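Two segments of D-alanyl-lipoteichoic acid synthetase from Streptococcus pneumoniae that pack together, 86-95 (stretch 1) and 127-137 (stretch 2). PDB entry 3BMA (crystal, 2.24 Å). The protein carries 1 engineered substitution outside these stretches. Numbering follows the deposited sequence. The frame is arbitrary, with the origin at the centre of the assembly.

Stretch 1 86-95: QYFGMQQMLP
Stretch 2, residues 127-137: GDQLTSFLKHQ

Stretch 2 is helical from G127 to H136; stretch 1 enters as a helix that began earlier in the chain, then makes a type I turn from M90 to M93, and becomes weakly helical again at about L94. The two helix axes approach to 9.0 Å with their N-to-C directions at 76°, a steep crossing; the nearest CA pairs are F88–Q129 (CA to CA, 5.8 Å) and Q91–S132 (5.5 Å). Together the stretches bury 529 Å².

Near the start of the helix, D128 (chi1 t) accepts the best-aligned cross-stretch hydrogen bond: Q92 NE2 to D128 OD2, 2.9 Å, with an N-H...O angle of 167°. Q92 (m, t, chi3 -77°) starts sideways, but its extended chain brings the amide within reach. The oxygen of the same amide accepts a weak hydrogen bond, Q129 NE2 to Q92 OE1, 3.3 Å and 132°. Q129 (m, t, chi3 37°) also lies along the F88 backbone, Q129 CG being 3.4 Å from F88 O.

S132 (m) points toward stretch 1 and packs closely: S132 CB is 3.4 Å from Q91 O and 3.8 Å from Q91 CB. Its hydroxyl turns back into its own helix, S132 OG donating to D128 O at 2.6 Å.

F133 (t, chi2 -113°) offers a ring face to the edge of F88 (m, chi2 -57°): centroids lie 5.3 Å apart, planes at 87°, and F88 CE1 is 3.8 Å from F133 CD2. Y87 (t) adds an oblique contact, Y87 CE2 to F133 CD2, 4.2 Å. Water 1 lies between the stretches, its O 2.8 Å from Q91 OE1 and 2.8 Å from F133 O, placed to donate to either. Q91 (m, m, chi3 -49°) meanwhile anchors Q91 NE2 on Y87 O at 3.1 Å.

Finally, H136 (m, chi2 105°) donates from H136 ND1 to S132 O at 2.9 Å, while L94 CD2 sits over its ring, 4.0 Å from the H136 ring centroid and 26° off the normal. Q137 (psi 144°) then leaves the helix.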

# COMPACT_ATOMS: atom_id res chain seq x y z
N GLN C 86 2.63 -20.43 -25.03
CA GLN C 86 3.91 -20.93 -24.52
C GLN C 86 4.70 -19.83 -23.83
O GLN C 86 5.21 -20.04 -22.73
CB GLN C 86 4.75 -21.59 -25.63
CG GLN C 86 4.15 -22.86 -26.26
CD GLN C 86 4.03 -24.05 -25.31
OE1 GLN C 86 4.49 -24.02 -24.17
NE2 GLN C 86 3.39 -25.11 -25.79
N TYR C 87 4.76 -18.66 -24.46
CA TYR C 87 5.42 -17.49 -23.89
C TYR C 87 4.93 -17.16 -22.49
O TYR C 87 5.73 -16.96 -21.58
CB TYR C 87 5.26 -16.26 -24.79
CG TYR C 87 5.96 -15.04 -24.25
CD1 TYR C 87 7.35 -14.94 -24.27
CD2 TYR C 87 5.23 -13.97 -23.71
CE1 TYR C 87 8.00 -13.83 -23.77
CE2 TYR C 87 5.88 -12.85 -23.21
CZ TYR C 87 7.26 -12.79 -23.24
OH TYR C 87 7.92 -11.68 -22.75
N PHE C 88 3.61 -17.14 -22.32
CA PHE C 88 3.00 -16.81 -21.03
C PHE C 88 3.22 -17.90 -19.99
O PHE C 88 3.43 -17.61 -18.82
CB PHE C 88 1.52 -16.46 -21.19
CG PHE C 88 1.29 -15.12 -21.84
CD1 PHE C 88 1.83 -13.97 -21.28
CD2 PHE C 88 0.53 -15.01 -23.00
CE1 PHE C 88 1.63 -12.73 -21.88
CE2 PHE C 88 0.33 -13.78 -23.59
CZ PHE C 88 0.88 -12.64 -23.03
N GLY C 89 3.18 -19.16 -20.44
CA GLY C 89 3.50 -20.30 -19.58
C GLY C 89 4.93 -20.28 -19.06
O GLY C 89 5.18 -20.70 -17.93
N MET C 90 5.85 -19.78 -19.89
CA MET C 90 7.28 -19.68 -19.54
C MET C 90 7.52 -18.71 -18.39
O MET C 90 8.40 -18.94 -17.57
CB MET C 90 8.13 -19.24 -20.75
CG MET C 90 8.36 -20.31 -21.82
SD MET C 90 9.27 -19.71 -23.27
CE MET C 90 8.61 -20.81 -24.51
N GLN C 91 6.72 -17.63 -18.33
CA GLN C 91 6.82 -16.59 -17.29
C GLN C 91 6.67 -17.12 -15.86
O GLN C 91 7.11 -16.47 -14.91
CB GLN C 91 5.77 -15.49 -17.53
CG GLN C 91 5.75 -14.88 -18.94
CD GLN C 91 7.09 -14.30 -19.35
OE1 GLN C 91 7.71 -13.53 -18.62
NE2 GLN C 91 7.54 -14.66 -20.55
N GLN C 92 6.07 -18.30 -15.72
CA GLN C 92 5.91 -18.98 -14.44
C GLN C 92 7.14 -19.80 -14.03
O GLN C 92 7.25 -20.23 -12.88
CB GLN C 92 4.72 -19.93 -14.50
CG GLN C 92 3.37 -19.29 -14.69
CD GLN C 92 2.29 -20.33 -14.90
OE1 GLN C 92 2.17 -20.90 -15.98
NE2 GLN C 92 1.51 -20.59 -13.86
N MET C 93 8.05 -20.03 -14.98
CA MET C 93 9.16 -20.96 -14.76
C MET C 93 10.51 -20.47 -15.31
O MET C 93 11.35 -21.27 -15.72
CB MET C 93 8.82 -22.36 -15.32
CG MET C 93 8.31 -22.36 -16.76
SD MET C 93 8.06 -24.02 -17.40
CE MET C 93 7.38 -23.65 -19.00
N LEU C 94 10.70 -19.15 -15.28
CA LEU C 94 11.95 -18.51 -15.73
C LEU C 94 13.27 -19.02 -15.10
O LEU C 94 14.22 -19.24 -15.85
CB LEU C 94 11.85 -16.97 -15.63
CG LEU C 94 11.62 -16.14 -16.90
CD1 LEU C 94 10.79 -16.87 -17.94
CD2 LEU C 94 11.01 -14.80 -16.57
N PRO C 95 13.33 -19.20 -13.76
CA PRO C 95 14.58 -19.76 -13.22
C PRO C 95 14.81 -21.23 -13.57
O PRO C 95 15.95 -21.71 -13.55
CB PRO C 95 14.42 -19.60 -11.70
CG PRO C 95 13.27 -18.67 -11.51
CD PRO C 95 12.37 -18.93 -12.67
N GLY C 127 -4.53 -16.39 -14.17
CA GLY C 127 -4.12 -15.15 -13.51
C GLY C 127 -2.70 -15.13 -12.98
O GLY C 127 -2.10 -14.06 -12.81
N ASP C 128 -2.15 -16.32 -12.71
CA ASP C 128 -0.76 -16.45 -12.29
C ASP C 128 0.18 -16.09 -13.44
O ASP C 128 1.24 -15.52 -13.20
CB ASP C 128 -0.48 -17.86 -11.75
CG ASP C 128 0.93 -18.02 -11.23
OD1 ASP C 128 1.51 -17.07 -10.66
OD2 ASP C 128 1.47 -19.13 -11.39
N GLN C 129 -0.22 -16.42 -14.67
CA GLN C 129 0.54 -16.04 -15.87
C GLN C 129 0.48 -14.55 -16.16
O GLN C 129 1.46 -13.97 -16.63
CB GLN C 129 0.03 -16.81 -17.09
CG GLN C 129 0.54 -18.24 -17.17
CD GLN C 129 -0.18 -19.06 -18.21
OE1 GLN C 129 -0.53 -18.55 -19.28
NE2 GLN C 129 -0.41 -20.34 -17.91
N LEU C 130 -0.68 -13.94 -15.90
CA LEU C 130 -0.86 -12.50 -16.05
C LEU C 130 0.11 -11.74 -15.16
O LEU C 130 0.86 -10.89 -15.63
CB LEU C 130 -2.30 -12.10 -15.70
CG LEU C 130 -3.05 -11.00 -16.48
CD1 LEU C 130 -4.32 -10.66 -15.75
CD2 LEU C 130 -2.24 -9.74 -16.74
N THR C 131 0.11 -12.07 -13.86
CA THR C 131 0.94 -11.36 -12.88
C THR C 131 2.43 -11.64 -13.03
O THR C 131 3.25 -10.76 -12.77
CB THR C 131 0.48 -11.65 -11.43
OG1 THR C 131 0.22 -13.05 -11.26
CG2 THR C 131 -0.76 -10.85 -11.09
N SER C 132 2.77 -12.86 -13.47
CA SER C 132 4.15 -13.24 -13.81
C SER C 132 4.68 -12.46 -15.00
O SER C 132 5.85 -12.07 -15.03
CB SER C 132 4.24 -14.73 -14.14
OG SER C 132 3.88 -15.51 -13.02
N PHE C 133 3.80 -12.25 -15.99
CA PHE C 133 4.12 -11.42 -17.15
C PHE C 133 4.42 -9.98 -16.74
O PHE C 133 5.42 -9.42 -17.16
CB PHE C 133 2.99 -11.49 -18.19
CG PHE C 133 3.08 -10.43 -19.26
CD1 PHE C 133 2.12 -9.42 -19.34
CD2 PHE C 133 4.11 -10.46 -20.20
CE1 PHE C 133 2.20 -8.45 -20.33
CE2 PHE C 133 4.19 -9.49 -21.19
CZ PHE C 133 3.24 -8.48 -21.25
N LEU C 134 3.55 -9.40 -15.91
CA LEU C 134 3.71 -8.00 -15.47
C LEU C 134 4.90 -7.81 -14.53
O LEU C 134 5.48 -6.73 -14.49
CB LEU C 134 2.42 -7.49 -14.81
CG LEU C 134 1.12 -7.42 -15.61
CD1 LEU C 134 -0.08 -7.28 -14.67
CD2 LEU C 134 1.13 -6.29 -16.62
N LYS C 135 5.26 -8.85 -13.79
CA LYS C 135 6.42 -8.80 -12.90
C LYS C 135 7.73 -8.87 -13.67
O LYS C 135 8.67 -8.12 -13.39
CB LYS C 135 6.36 -9.93 -11.86
CG LYS C 135 7.37 -9.77 -10.73
CD LYS C 135 7.61 -11.09 -10.02
CE LYS C 135 8.82 -11.01 -9.10
NZ LYS C 135 9.07 -12.29 -8.38
N HIS C 136 7.80 -9.78 -14.65
CA HIS C 136 9.05 -10.07 -15.35
C HIS C 136 9.26 -9.30 -16.65
O HIS C 136 10.30 -9.48 -17.29
CB HIS C 136 9.18 -11.58 -15.60
CG HIS C 136 9.30 -12.38 -14.35
ND1 HIS C 136 8.27 -13.14 -13.85
CD2 HIS C 136 10.32 -12.51 -13.47
CE1 HIS C 136 8.65 -13.71 -12.73
NE2 HIS C 136 9.89 -13.35 -12.47
N GLN C 137 8.30 -8.47 -17.03
CA GLN C 137 8.45 -7.64 -18.22
C GLN C 137 9.55 -6.61 -18.02
O GLN C 137 9.74 -6.10 -16.91
CB GLN C 137 7.12 -7.00 -18.64
CG GLN C 137 6.44 -6.11 -17.59
CD GLN C 137 6.96 -4.68 -17.60
OE1 GLN C 137 7.40 -4.17 -18.63
NE2 GLN C 137 6.92 -4.04 -16.44
O HOH W 1 7.19 -10.76 -18.80